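Local coordinates for protein possible HxlR family transcriptional factor (PDB 3DF8) that probably binds DNA as a dimeric winged helix-turn-helix regulator of transcription of the HxlR family, at residues L5-G8 against D9-I12; N44-D47 against I48-S51; R63-D66 against L67-G71; L85-K88 against G89-R93. All coordinates share one frame; numbering follows the deposited sequence. Where two conformers were deposited one is given.

Contact 1. Residues L5-G8 against D9-I12; sequences LRYG and DTEI
A β-hairpin with a two-residue turn (G8, D9) near the N-terminus joins L5-G8 to D9-I12 through a type II' turn from Y7 to T10. G8 suits the first corner of that turn because its positive phi (65°) is easy for a residue without a side chain. Y7 and T10 close the turn as a hydrogen-bonded pair, with Y7 N giving to T10 O at 2.8 Å. In return Y7 O is gripped twice by T10: OG1 approaches in the carbonyl plane, on a lone pair, at 2.8 Å, while T10 N lies above that plane at 3.1 Å. T10 OG1 reaches this place because it sits between its own backbone N and carbonyl carbon (chi1 77°). On the face of L5, Y7, T10 and I12, I12 CD1 packs on Y7 CB at 3.5 Å. On the other face the R6 chain, bent at chi2 and chi3, brings NH2 to G8 O at 3.2 Å and lays its guanidinium over E11 CG. The E11 carboxylate is stacked almost parallel to it, so any attraction is probably of charge alone. The hairpin reaches helix 87-108 of the second subunit, where L5 and I12 pack on M97 and R6 O accepts from R93.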
ATOM      1  N   LEU A   5     -13.215  -6.877   4.762  1.00 29.52           N
ATOM      2  CA  LEU A   5     -11.967  -7.331   5.388  1.00 30.45           C
ATOM      3  C   LEU A   5     -12.057  -7.358   6.924  1.00 31.10           C
ATOM      4  O   LEU A   5     -12.374  -6.361   7.552  1.00 32.83           O
ATOM      5  CB  LEU A   5     -10.765  -6.481   4.925  1.00 29.59           C
ATOM      6  CG  LEU A   5     -10.868  -6.035   3.473  1.00 30.64           C
ATOM      7  CD1 LEU A   5      -9.870  -4.931   3.200  1.00 30.79           C
ATOM      8  CD2 LEU A   5     -10.666  -7.251   2.573  1.00 27.96           C
ATOM      9  N   ARG A   6     -11.778  -8.514   7.508  1.00 31.38           N
ATOM     10  CA  ARG A   6     -11.844  -8.687   8.953  1.00 31.04           C
ATOM     11  C   ARG A   6     -10.741  -7.864   9.619  1.00 30.97           C
ATOM     12  O   ARG A   6      -9.574  -7.982   9.252  1.00 32.05           O
ATOM     13  CB  ARG A   6     -11.666 -10.168   9.300  1.00 29.54           C
ATOM     14  CG  ARG A   6     -11.606 -10.474  10.794  1.00 33.13           C
ATOM     15  CD  ARG A   6     -12.778  -9.898  11.496  1.00 33.20           C
ATOM     16  NE  ARG A   6     -14.059 -10.486  11.093  1.00 33.00           N
ATOM     17  CZ  ARG A   6     -15.223 -10.157  11.651  1.00 32.70           C
ATOM     18  NH1 ARG A   6     -16.338 -10.713  11.221  1.00 30.79           N
ATOM     19  NH2 ARG A   6     -15.266  -9.268  12.642  1.00 30.14           N
ATOM     20  N   TYR A   7     -11.123  -7.045  10.601  1.00 30.67           N
ATOM     21  CA  TYR A   7     -10.146  -6.280  11.373  1.00 30.64           C
ATOM     22  C   TYR A   7     -10.601  -6.307  12.837  1.00 29.31           C
ATOM     23  O   TYR A   7     -11.370  -5.449  13.272  1.00 29.58           O
ATOM     24  CB  TYR A   7     -10.042  -4.839  10.851  1.00 30.37           C
ATOM     25  CG  TYR A   7      -9.018  -3.966  11.540  1.00 31.58           C
ATOM     26  CD1 TYR A   7      -7.851  -4.502  12.075  1.00 33.67           C
ATOM     27  CD2 TYR A   7      -9.201  -2.586  11.621  1.00 31.83           C
ATOM     28  CE1 TYR A   7      -6.895  -3.677  12.691  1.00 33.79           C
ATOM     29  CE2 TYR A   7      -8.263  -1.771  12.221  1.00 33.39           C
ATOM     30  CZ  TYR A   7      -7.118  -2.311  12.759  1.00 33.60           C
ATOM     31  OH  TYR A   7      -6.202  -1.493  13.382  1.00 32.89           O
ATOM     32  N   GLY A   8     -10.165  -7.323  13.586  1.00 29.52           N
ATOM     33  CA  GLY A   8     -10.640  -7.457  14.967  1.00 29.08           C
ATOM     34  C   GLY A   8     -12.134  -7.743  14.961  1.00 29.21           C
ATOM     35  O   GLY A   8     -12.614  -8.570  14.197  1.00 29.78           O
ATOM     36  N   ASP A   9     -12.885  -7.030  15.784  1.00 27.53           N
ATOM     37  CA  ASP A   9     -14.325  -7.230  15.906  1.00 29.01           C
ATOM     38  C   ASP A   9     -15.100  -6.532  14.781  1.00 28.64           C
ATOM     39  O   ASP A   9     -16.327  -6.548  14.789  1.00 30.34           O
ATOM     40  CB  ASP A   9     -14.760  -6.713  17.268  1.00 27.53           C
ATOM     41  CG  ASP A   9     -16.190  -7.141  17.661  1.00 28.31           C
ATOM     42  OD1 ASP A   9     -16.624  -8.295  17.387  1.00 27.20           O
ATOM     43  OD2 ASP A   9     -16.866  -6.308  18.284  1.00 31.32           O
ATOM     44  N   THR A  10     -14.390  -5.895  13.849  1.00 28.31           N
ATOM     45  CA  THR A  10     -15.015  -5.062  12.823  1.00 29.02           C
ATOM     46  C   THR A  10     -14.730  -5.637  11.429  1.00 27.83           C
ATOM     47  O   THR A  10     -13.809  -6.464  11.256  1.00 27.98           O
ATOM     48  CB  THR A  10     -14.493  -3.586  12.850  1.00 28.56           C
ATOM     49  OG1 THR A  10     -13.181  -3.528  12.250  1.00 32.75           O
ATOM     50  CG2 THR A  10     -14.486  -3.015  14.282  1.00 31.29           C
ATOM     51  N   GLU A  11     -15.511  -5.213  10.443  1.00 26.75           N
ATOM     52  CA  GLU A  11     -15.124  -5.471   9.054  1.00 28.15           C
ATOM     53  C   GLU A  11     -14.957  -4.149   8.304  1.00 27.58           C
ATOM     54  O   GLU A  11     -15.775  -3.233   8.447  1.00 27.69           O
ATOM     55  CB  GLU A  11     -16.123  -6.398   8.358  1.00 27.56           C
ATOM     56  CG  GLU A  11     -16.153  -7.811   8.918  1.00 30.04           C
ATOM     57  CD  GLU A  11     -17.250  -8.646   8.278  1.00 34.00           C
ATOM     58  OE1 GLU A  11     -18.439  -8.418   8.623  1.00 35.94           O
ATOM     59  OE2 GLU A  11     -16.933  -9.527   7.442  1.00 33.57           O
ATOM     60  N   ILE A  12     -13.894  -4.073   7.518  1.00 28.49           N
ATOM     61  CA  ILE A  12     -13.580  -2.885   6.723  1.00 28.91           C
ATOM     62  C   ILE A  12     -14.159  -3.165   5.333  1.00 28.83           C
ATOM     63  O   ILE A  12     -13.916  -4.244   4.771  1.00 29.05           O
ATOM     64  CB  ILE A  12     -12.042  -2.681   6.631  1.00 29.30           C
ATOM     65  CG1 ILE A  12     -11.419  -2.581   8.047  1.00 31.03           C
ATOM     66  CG2 ILE A  12     -11.693  -1.469   5.696  1.00 29.96           C
ATOM     67  CD1 ILE A  12      -9.859  -2.686   8.069  1.00 31.07           C
TER

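Contact 2. Residues N44-D47 against I48-S51; sequences NFND and IRSS
Helix 45-50 opens at N44 with ordinary i to i+4 bonds, I48 N to N44 O and R49 N to F45 O, and its first turn is closed by a capping box. N44 OD1 accepts from D47 N at 2.8 Å, and D47 OD2 takes the N-H of N44 at 2.9 Å. Asparagine suits the N-cap because its short amide can replace the missing carbonyl. The D47 carboxylate, close to the positive end of the helix dipole, is probably stabilised there. One turn on, R49 bends at chi3 (61°) and folds its guanidinium back over N46 CA. Its NH1 lies 2.5 Å from N46 OD1, but N46 was deposited in two conformers and the distance is too short, so this bond is doubtful. NH2 of the same group lies at the edge of the F45 ring, 3.6 Å from CE2, with the two planes 78° apart. The serines turn inward on the helix backbone: S50 OG and S50 N reach N46 O from opposite faces of its carbonyl plane, and S51 OG, less certainly, donates to D47 O in one of two deposited conformers. In the helix-turn-helix this is the helix before 57-69: buried I48 packs on V35 and L36 of helix 29-36, F45 and I48 meet L60 of helix 57-69 and Y83 of strand 81-85, and R49 NH2 is hydrogen-bonded to S57.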
ATOM      1  N   ASN A  44      10.070  21.694  -2.102  1.00 28.58           N
ATOM      2  CA  ASN A  44       9.760  22.027  -3.489  1.00 30.12           C
ATOM      3  C   ASN A  44       9.807  20.760  -4.320  1.00 29.00           C
ATOM      4  O   ASN A  44      10.107  19.673  -3.783  1.00 29.15           O
ATOM      5  CB  ASN A  44      10.685  23.133  -4.015  1.00 28.73           C
ATOM      6  CG  ASN A  44      12.167  22.739  -4.036  1.00 31.42           C
ATOM      7  OD1 ASN A  44      12.537  21.576  -4.211  1.00 29.93           O
ATOM      8  ND2 ASN A  44      13.023  23.726  -3.839  1.00 32.12           N
ATOM      9  N   PHE A  45       9.508  20.882  -5.615  1.00 29.73           N
ATOM     10  CA  PHE A  45       9.342  19.716  -6.472  1.00 30.13           C
ATOM     11  C   PHE A  45      10.642  18.963  -6.636  1.00 30.35           C
ATOM     12  O   PHE A  45      10.649  17.717  -6.574  1.00 29.85           O
ATOM     13  CB  PHE A  45       8.817  20.180  -7.796  1.00 29.47           C
ATOM     14  CG  PHE A  45       8.421  19.089  -8.721  1.00 29.78           C
ATOM     15  CD1 PHE A  45       7.099  18.646  -8.777  1.00 30.76           C
ATOM     16  CD2 PHE A  45       9.363  18.564  -9.627  1.00 30.09           C
ATOM     17  CE1 PHE A  45       6.717  17.650  -9.697  1.00 30.36           C
ATOM     18  CE2 PHE A  45       8.995  17.587 -10.565  1.00 30.04           C
ATOM     19  CZ  PHE A  45       7.670  17.128 -10.584  1.00 30.03           C
ATOM     20  N   ASN A  46      11.735  19.709  -6.774  1.00 30.11           N
ATOM     21  CA  ASN A  46      13.060  19.073  -6.887  0.50 30.41           C
ATOM     22  C   ASN A  46      13.455  18.311  -5.639  1.00 30.53           C
ATOM     23  O   ASN A  46      14.049  17.240  -5.736  1.00 31.41           O
ATOM     24  CB  ASN A  46      14.177  20.067  -7.223  0.50 30.92           C
ATOM     25  CG  ASN A  46      15.504  19.375  -7.440  0.50 31.12           C
ATOM     26  OD1 ASN A  46      15.683  18.669  -8.428  0.50 32.62           O
ATOM     27  ND2 ASN A  46      16.452  19.577  -6.525  0.50 32.99           N
ATOM     28  N   ASP A  47      13.123  18.863  -4.467  1.00 30.93           N
ATOM     29  CA  ASP A  47      13.423  18.222  -3.156  1.00 32.46           C
ATOM     30  C   ASP A  47      12.774  16.824  -3.107  1.00 31.87           C
ATOM     31  O   ASP A  47      13.384  15.830  -2.682  1.00 30.64           O
ATOM     32  CB  ASP A  47      12.808  18.997  -1.971  1.00 33.84           C
ATOM     33  CG  ASP A  47      13.504  20.317  -1.650  1.00 36.73           C
ATOM     34  OD1 ASP A  47      14.748  20.443  -1.898  1.00 37.68           O
ATOM     35  OD2 ASP A  47      12.784  21.221  -1.095  1.00 37.94           O
ATOM     36  N   ILE A  48      11.505  16.796  -3.498  1.00 30.43           N
ATOM     37  CA  ILE A  48      10.696  15.572  -3.496  1.00 30.48           C
ATOM     38  C   ILE A  48      11.266  14.570  -4.493  1.00 30.36           C
ATOM     39  O   ILE A  48      11.535  13.419  -4.144  1.00 29.97           O
ATOM     40  CB  ILE A  48       9.223  15.855  -3.828  1.00 30.17           C
ATOM     41  CG1 ILE A  48       8.607  16.768  -2.771  1.00 30.92           C
ATOM     42  CG2 ILE A  48       8.423  14.572  -3.860  1.00 28.80           C
ATOM     43  CD1 ILE A  48       7.307  17.506  -3.296  1.00 31.00           C
ATOM     44  N   ARG A  49      11.470  15.016  -5.733  1.00 29.39           N
ATOM     45  CA  ARG A  49      11.987  14.149  -6.794  1.00 30.94           C
ATOM     46  C   ARG A  49      13.353  13.547  -6.429  1.00 30.35           C
ATOM     47  O   ARG A  49      13.577  12.344  -6.611  1.00 30.44           O
ATOM     48  CB  ARG A  49      12.047  14.942  -8.116  1.00 30.61           C
ATOM     49  CG  ARG A  49      12.612  14.175  -9.330  1.00 31.60           C
ATOM     50  CD  ARG A  49      12.716  15.076 -10.595  1.00 34.32           C
ATOM     51  NE  ARG A  49      13.611  16.211 -10.359  1.00 39.66           N
ATOM     52  CZ  ARG A  49      13.472  17.436 -10.872  1.00 43.59           C
ATOM     53  NH1 ARG A  49      14.360  18.367 -10.564  1.00 45.11           N
ATOM     54  NH2 ARG A  49      12.458  17.749 -11.684  1.00 45.51           N
ATOM     55  N   SER A  50      14.241  14.372  -5.855  1.00 30.07           N
ATOM     56  CA  SER A  50      15.578  13.938  -5.453  1.00 31.54           C
ATOM     57  C   SER A  50      15.561  12.901  -4.350  1.00 31.04           C
ATOM     58  O   SER A  50      16.505  12.120  -4.210  1.00 30.98           O
ATOM     59  CB  SER A  50      16.372  15.136  -4.958  1.00 31.85           C
ATOM     60  OG  SER A  50      16.676  15.990  -6.038  1.00 35.55           O
ATOM     61  N   SER A  51      14.483  12.909  -3.566  1.00 30.50           N
ATOM     62  CA  SER A  51      14.324  12.017  -2.424  0.50 30.66           C
ATOM     63  C   SER A  51      13.769  10.644  -2.812  1.00 30.93           C
ATOM     64  O   SER A  51      13.730   9.738  -1.989  1.00 31.22           O
ATOM     65  CB  SER A  51      13.397  12.656  -1.394  0.50 30.43           C
ATOM     66  OG  SER A  51      13.939  13.865  -0.908  0.50 30.15           O
TER

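Contact 3. Residues R63-D66 against L67-G71; sequences RIKD and LIDSG
R63-D66 meet L67-S70 in the last turns of helix 57-69, by its place after helix 45-50 and before the wing probably the recognition helix of the helix-turn-helix. It finishes in a Schellman motif at G71, whose positive phi (78°) glycine adopts easily. Backbone bonds carry these turns: L67 N to R63 O, I68 N to I64 O and D69 N to K65 O, the last at 2.9 Å. Apolar contact lies on the side facing strand 73-77, where I64 CG2 touches I68 CD1 at 3.7 Å and both residues pack on R75. L67 and R63 face helix 29-36, and the R63 guanidinium turns away to give its NE to K27 O. Among charged groups, K65, extended until it bends at chi4 (55°), swings NZ to D69 OD2 in a salt bridge of 3.3 Å, its hydrogen bond weak. A water donates to D66 OD1 at 3.1 Å and to D69 OD2 at 2.6 Å, which would ease the repulsion of the two carboxylates. Serine's short side chain can fold back on the preceding turn: S70 OG, less certainly since S70 has two deposited conformers, and S70 N, each 3.0 Å from D66 O, approach that oxygen from opposite faces of its carbonyl plane.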
ATOM      1  N   ARG A  63       1.230  12.146 -10.043  1.00 28.62           N
ATOM      2  CA  ARG A  63       0.823  11.645  -8.719  1.00 29.17           C
ATOM      3  C   ARG A  63       0.468  12.765  -7.729  1.00 28.84           C
ATOM      4  O   ARG A  63      -0.518  12.665  -6.978  1.00 28.65           O
ATOM      5  CB  ARG A  63       1.904  10.757  -8.075  1.00 29.44           C
ATOM      6  CG  ARG A  63       2.211   9.492  -8.810  1.00 30.90           C
ATOM      7  CD  ARG A  63       1.105   8.458  -8.815  1.00 33.16           C
ATOM      8  NE  ARG A  63       1.744   7.250  -9.293  1.00 37.27           N
ATOM      9  CZ  ARG A  63       1.826   6.935 -10.589  1.00 37.04           C
ATOM     10  NH1 ARG A  63       1.209   7.697 -11.505  1.00 37.29           N
ATOM     11  NH2 ARG A  63       2.482   5.854 -10.967  1.00 36.96           N
ATOM     12  N   ILE A  64       1.230  13.857  -7.793  1.00 29.26           N
ATOM     13  CA  ILE A  64       0.955  15.023  -6.969  1.00 30.51           C
ATOM     14  C   ILE A  64      -0.440  15.556  -7.325  1.00 30.34           C
ATOM     15  O   ILE A  64      -1.207  15.869  -6.421  1.00 30.98           O
ATOM     16  CB  ILE A  64       2.069  16.089  -7.115  1.00 30.62           C
ATOM     17  CG1 ILE A  64       3.268  15.625  -6.255  1.00 30.31           C
ATOM     18  CG2 ILE A  64       1.546  17.485  -6.670  1.00 31.48           C
ATOM     19  CD1 ILE A  64       4.433  16.645  -6.191  1.00 32.83           C
ATOM     20  N   LYS A  65      -0.774  15.640  -8.607  1.00 30.75           N
ATOM     21  CA  LYS A  65      -2.098  16.154  -8.979  1.00 30.94           C
ATOM     22  C   LYS A  65      -3.187  15.240  -8.392  1.00 30.64           C
ATOM     23  O   LYS A  65      -4.204  15.732  -7.877  1.00 30.81           O
ATOM     24  CB  LYS A  65      -2.239  16.211 -10.483  1.00 31.13           C
ATOM     25  CG  LYS A  65      -3.626  16.595 -10.922  1.00 33.76           C
ATOM     26  CD  LYS A  65      -3.770  16.499 -12.415  1.00 38.55           C
ATOM     27  CE  LYS A  65      -5.252  16.540 -12.773  1.00 40.18           C
ATOM     28  NZ  LYS A  65      -5.861  17.769 -12.191  1.00 43.76           N
ATOM     29  N   ASP A  66      -2.971  13.924  -8.462  1.00 29.42           N
ATOM     30  CA  ASP A  66      -4.022  12.997  -8.040  1.00 29.50           C
ATOM     31  C   ASP A  66      -4.119  13.132  -6.528  1.00 28.62           C
ATOM     32  O   ASP A  66      -5.214  13.024  -5.962  1.00 28.98           O
ATOM     33  CB  ASP A  66      -3.690  11.542  -8.393  1.00 30.07           C
ATOM     34  CG  ASP A  66      -3.802  11.240  -9.869  1.00 34.15           C
ATOM     35  OD1 ASP A  66      -4.510  11.976 -10.597  1.00 36.32           O
ATOM     36  OD2 ASP A  66      -3.180  10.215 -10.254  1.00 37.95           O
ATOM     37  N   LEU A  67      -2.961  13.322  -5.891  1.00 28.40           N
ATOM     38  CA  LEU A  67      -2.949  13.476  -4.431  1.00 26.03           C
ATOM     39  C   LEU A  67      -3.630  14.759  -3.949  1.00 27.98           C
ATOM     40  O   LEU A  67      -4.296  14.766  -2.902  1.00 28.27           O
ATOM     41  CB  LEU A  67      -1.525  13.360  -3.847  1.00 27.42           C
ATOM     42  CG  LEU A  67      -0.938  11.951  -3.817  1.00 26.45           C
ATOM     43  CD1 LEU A  67       0.632  12.039  -3.670  1.00 26.39           C
ATOM     44  CD2 LEU A  67      -1.534  11.008  -2.796  1.00 28.59           C
ATOM     45  N   ILE A  68      -3.430  15.841  -4.692  1.00 27.87           N
ATOM     46  CA  ILE A  68      -4.126  17.118  -4.421  1.00 28.22           C
ATOM     47  C   ILE A  68      -5.642  16.917  -4.626  1.00 28.92           C
ATOM     48  O   ILE A  68      -6.459  17.297  -3.784  1.00 28.86           O
ATOM     49  CB  ILE A  68      -3.586  18.220  -5.338  1.00 27.86           C
ATOM     50  CG1 ILE A  68      -2.143  18.572  -4.956  1.00 28.61           C
ATOM     51  CG2 ILE A  68      -4.515  19.471  -5.280  1.00 27.84           C
ATOM     52  CD1 ILE A  68      -1.450  19.518  -5.978  1.00 28.47           C
ATOM     53  N   ASP A  69      -6.015  16.311  -5.741  1.00 28.29           N
ATOM     54  CA  ASP A  69      -7.436  16.063  -6.038  1.00 30.66           C
ATOM     55  C   ASP A  69      -8.127  15.211  -4.958  1.00 30.59           C
ATOM     56  O   ASP A  69      -9.312  15.422  -4.658  1.00 30.51           O
ATOM     57  CB  ASP A  69      -7.581  15.465  -7.433  1.00 31.59           C
ATOM     58  CG  ASP A  69      -7.244  16.465  -8.552  1.00 36.35           C
ATOM     59  OD1 ASP A  69      -7.023  17.673  -8.272  1.00 40.91           O
ATOM     60  OD2 ASP A  69      -7.211  16.039  -9.720  1.00 39.91           O
ATOM     61  N   SER A  70      -7.377  14.277  -4.371  1.00 29.87           N
ATOM     62  CA  SER A  70      -7.884  13.366  -3.345  0.50 30.17           C
ATOM     63  C   SER A  70      -7.829  13.952  -1.934  1.00 30.20           C
ATOM     64  O   SER A  70      -8.264  13.306  -0.979  1.00 30.92           O
ATOM     65  CB  SER A  70      -7.154  12.022  -3.431  0.50 30.09           C
ATOM     66  OG  SER A  70      -7.432  11.410  -4.685  0.50 30.21           O
ATOM     67  N   GLY A  71      -7.311  15.185  -1.824  1.00 29.53           N
ATOM     68  CA  GLY A  71      -7.273  15.928  -0.552  1.00 29.80           C
ATOM     69  C   GLY A  71      -6.180  15.502   0.413  1.00 29.21           C
ATOM     70  O   GLY A  71      -6.257  15.799   1.616  1.00 30.11           O
TER
HETATM   71  O   HOH W   1      -7.228  13.478 -10.103  1.00 41.56           O

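Contact 4. Residues L85-K88 against G89-R93; sequences LTEK and GMNVR
This is a local helix-start contact, where strand 81-85 hands over to the long helix 87-108. T86 is the N-cap: its OG1 accepts from G89 N at 3.0 Å with the N-H nearly straight (162°). A chi1 of 64° turns the hydroxyl back toward the N-H groups of the first turn. The same OG1 is also hydrogen-bonded to G71 O, so threonine, able both to accept and to donate, joins the helix start to the turn that follows helix 57-69. Regular bonds follow, among them M90 N to T86 O at 2.8 Å.

L85 folds over the first turn from the strand side. Its CD1 meets the selenomethionine methyl M90 CE at 3.8 Å, the two side chains crossing at about a right angle, and also touches R93 CD at 3.9 Å. CD2 of L85 lies 4.1 Å from G89 CA, close packing that suits glycine, which has no side chain. On the outer side E87 and N91 run side by side, and a water joins them, donating to E87 OE2 at 2.7 Å and accepting from N91 ND2 at 3.1 Å. N91 ND2 is bonded in addition to Y102 OH of the second subunit. The extended R93 sends NE to S34 O of helix 29-36. L85 also packs on L36 of helix 29-36 and V73 of strand 73-77, while V92 packs on I33 of helix 29-36 and on L106 of the second subunit.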
ATOM      1  N   LEU A  85       1.705  17.566   3.101  1.00 27.83           N
ATOM      2  CA  LEU A  85       0.534  16.736   3.369  1.00 28.72           C
ATOM      3  C   LEU A  85      -0.546  17.575   4.073  1.00 28.37           C
ATOM      4  O   LEU A  85      -0.260  18.430   4.949  1.00 29.93           O
ATOM      5  CB  LEU A  85       0.956  15.593   4.281  1.00 29.13           C
ATOM      6  CG  LEU A  85       1.903  14.581   3.631  1.00 29.42           C
ATOM      7  CD1 LEU A  85       2.307  13.627   4.728  1.00 30.83           C
ATOM      8  CD2 LEU A  85       1.207  13.837   2.478  1.00 32.79           C
ATOM      9  N   THR A  86      -1.796  17.310   3.716  1.00 28.05           N
ATOM     10  CA  THR A  86      -2.929  17.803   4.490  1.00 29.08           C
ATOM     11  C   THR A  86      -3.092  16.960   5.760  1.00 28.70           C
ATOM     12  O   THR A  86      -2.379  15.953   5.957  1.00 28.56           O
ATOM     13  CB  THR A  86      -4.219  17.666   3.663  1.00 28.31           C
ATOM     14  OG1 THR A  86      -4.452  16.273   3.440  1.00 28.09           O
ATOM     15  CG2 THR A  86      -4.131  18.454   2.336  1.00 29.71           C
ATOM     16  N   GLU A  87      -4.023  17.346   6.640  1.00 28.48           N
ATOM     17  CA  GLU A  87      -4.349  16.514   7.808  1.00 28.21           C
ATOM     18  C   GLU A  87      -4.672  15.090   7.379  1.00 27.98           C
ATOM     19  O   GLU A  87      -4.171  14.132   7.968  1.00 28.08           O
ATOM     20  CB  GLU A  87      -5.535  17.096   8.587  1.00 28.97           C
ATOM     21  CG  GLU A  87      -5.901  16.249   9.783  1.00 32.03           C
ATOM     22  CD  GLU A  87      -6.704  16.992  10.828  1.00 37.40           C
ATOM     23  OE1 GLU A  87      -7.114  18.157  10.588  1.00 39.68           O
ATOM     24  OE2 GLU A  87      -6.926  16.394  11.902  1.00 40.80           O
ATOM     25  N   LYS A  88      -5.482  14.943   6.332  1.00 26.90           N
ATOM     26  CA  LYS A  88      -5.776  13.573   5.810  1.00 27.64           C
ATOM     27  C   LYS A  88      -4.524  12.849   5.301  1.00 27.48           C
ATOM     28  O   LYS A  88      -4.351  11.651   5.588  1.00 28.05           O
ATOM     29  CB  LYS A  88      -6.853  13.582   4.730  1.00 26.47           C
ATOM     30  CG  LYS A  88      -8.262  13.969   5.245  1.00 29.97           C
ATOM     31  CD  LYS A  88      -9.188  14.110   4.078  1.00 31.77           C
ATOM     32  CE  LYS A  88     -10.614  14.403   4.554  1.00 34.52           C
ATOM     33  NZ  LYS A  88     -11.502  14.755   3.387  1.00 37.09           N
ATOM     34  N   GLY A  89      -3.659  13.555   4.572  1.00 27.29           N
ATOM     35  CA  GLY A  89      -2.428  12.933   4.037  1.00 27.82           C
ATOM     36  C   GLY A  89      -1.530  12.474   5.180  1.00 27.71           C
ATOM     37  O   GLY A  89      -0.913  11.380   5.111  1.00 26.30           O
HETATM   38  N   MSE A  90      -1.462  13.287   6.231  1.00 28.52           N
HETATM   39  CA  MSE A  90      -0.643  12.912   7.402  1.00 29.23           C
HETATM   40  C   MSE A  90      -1.229  11.679   8.137  1.00 29.18           C
HETATM   41  O   MSE A  90      -0.489  10.784   8.584  1.00 28.95           O
HETATM   42  CB  MSE A  90      -0.477  14.083   8.383  1.00 30.36           C
HETATM   43  CG  MSE A  90       0.488  13.731   9.543  1.00 32.97           C
HETATM   44 SE   MSE A  90       2.339  13.297   8.947  0.55 36.03          SE
HETATM   45  CE  MSE A  90       2.776  15.023   8.213  1.00 35.53           C
ATOM     46  N   ASN A  91      -2.550  11.594   8.200  1.00 28.62           N
ATOM     47  CA  ASN A  91      -3.193  10.376   8.704  1.00 28.64           C
ATOM     48  C   ASN A  91      -2.848   9.137   7.880  1.00 27.84           C
ATOM     49  O   ASN A  91      -2.552   8.068   8.422  1.00 27.84           O
ATOM     50  CB  ASN A  91      -4.708  10.558   8.751  1.00 29.00           C
ATOM     51  CG  ASN A  91      -5.138  11.558   9.799  1.00 29.45           C
ATOM     52  OD1 ASN A  91      -4.436  11.781  10.793  1.00 27.66           O
ATOM     53  ND2 ASN A  91      -6.284  12.171   9.587  1.00 28.75           N
ATOM     54  N   VAL A  92      -2.923   9.250   6.565  1.00 27.04           N
ATOM     55  CA  VAL A  92      -2.436   8.152   5.724  1.00 28.12           C
ATOM     56  C   VAL A  92      -0.966   7.799   6.044  1.00 27.67           C
ATOM     57  O   VAL A  92      -0.627   6.634   6.161  1.00 26.90           O
ATOM     58  CB  VAL A  92      -2.593   8.517   4.223  1.00 28.20           C
ATOM     59  CG1 VAL A  92      -1.919   7.438   3.279  1.00 27.42           C
ATOM     60  CG2 VAL A  92      -4.116   8.704   3.866  1.00 30.21           C
ATOM     61  N   ARG A  93      -0.119   8.813   6.190  1.00 28.09           N
ATOM     62  CA  ARG A  93       1.312   8.551   6.345  1.00 28.32           C
ATOM     63  C   ARG A  93       1.480   7.807   7.635  1.00 27.74           C
ATOM     64  O   ARG A  93       2.258   6.852   7.726  1.00 27.95           O
ATOM     65  CB  ARG A  93       2.111   9.834   6.388  1.00 28.07           C
ATOM     66  CG  ARG A  93       3.623   9.541   6.369  1.00 25.86           C
ATOM     67  CD  ARG A  93       4.401  10.807   6.475  1.00 26.49           C
ATOM     68  NE  ARG A  93       5.834  10.642   6.257  1.00 28.18           N
ATOM     69  CZ  ARG A  93       6.719  10.238   7.170  1.00 29.31           C
ATOM     70  NH1 ARG A  93       8.010  10.107   6.833  1.00 25.94           N
ATOM     71  NH2 ARG A  93       6.327   9.975   8.417  1.00 26.86           N
TER
HETATM   72  O   HOH W   2      -8.161  14.146  11.001  1.00 46.79           O

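In the fold
The four contacts follow one another along the chain without overlap. Contacts 2, 3 and 4 lie within the winged helix-turn-helix domain: helices 45-50 and 57-69 are successive and touch, I64 CD1 lying 4.2 Å from both I48 CD1 and F45 CD1. Contacts 3 and 4, with centres about 12 Å apart, bracket the hairpin of strands 73-77 and 81-85, the wing, and meet at the G71-T86 bond. Contact 1 stands apart, its centre about 37 Å from that of contact 2, on the opposite side of the chain's centre. Contacts 1 and 4 both touch the second subunit, so the N-terminal hairpin and helix 87-108 contribute to the dimer.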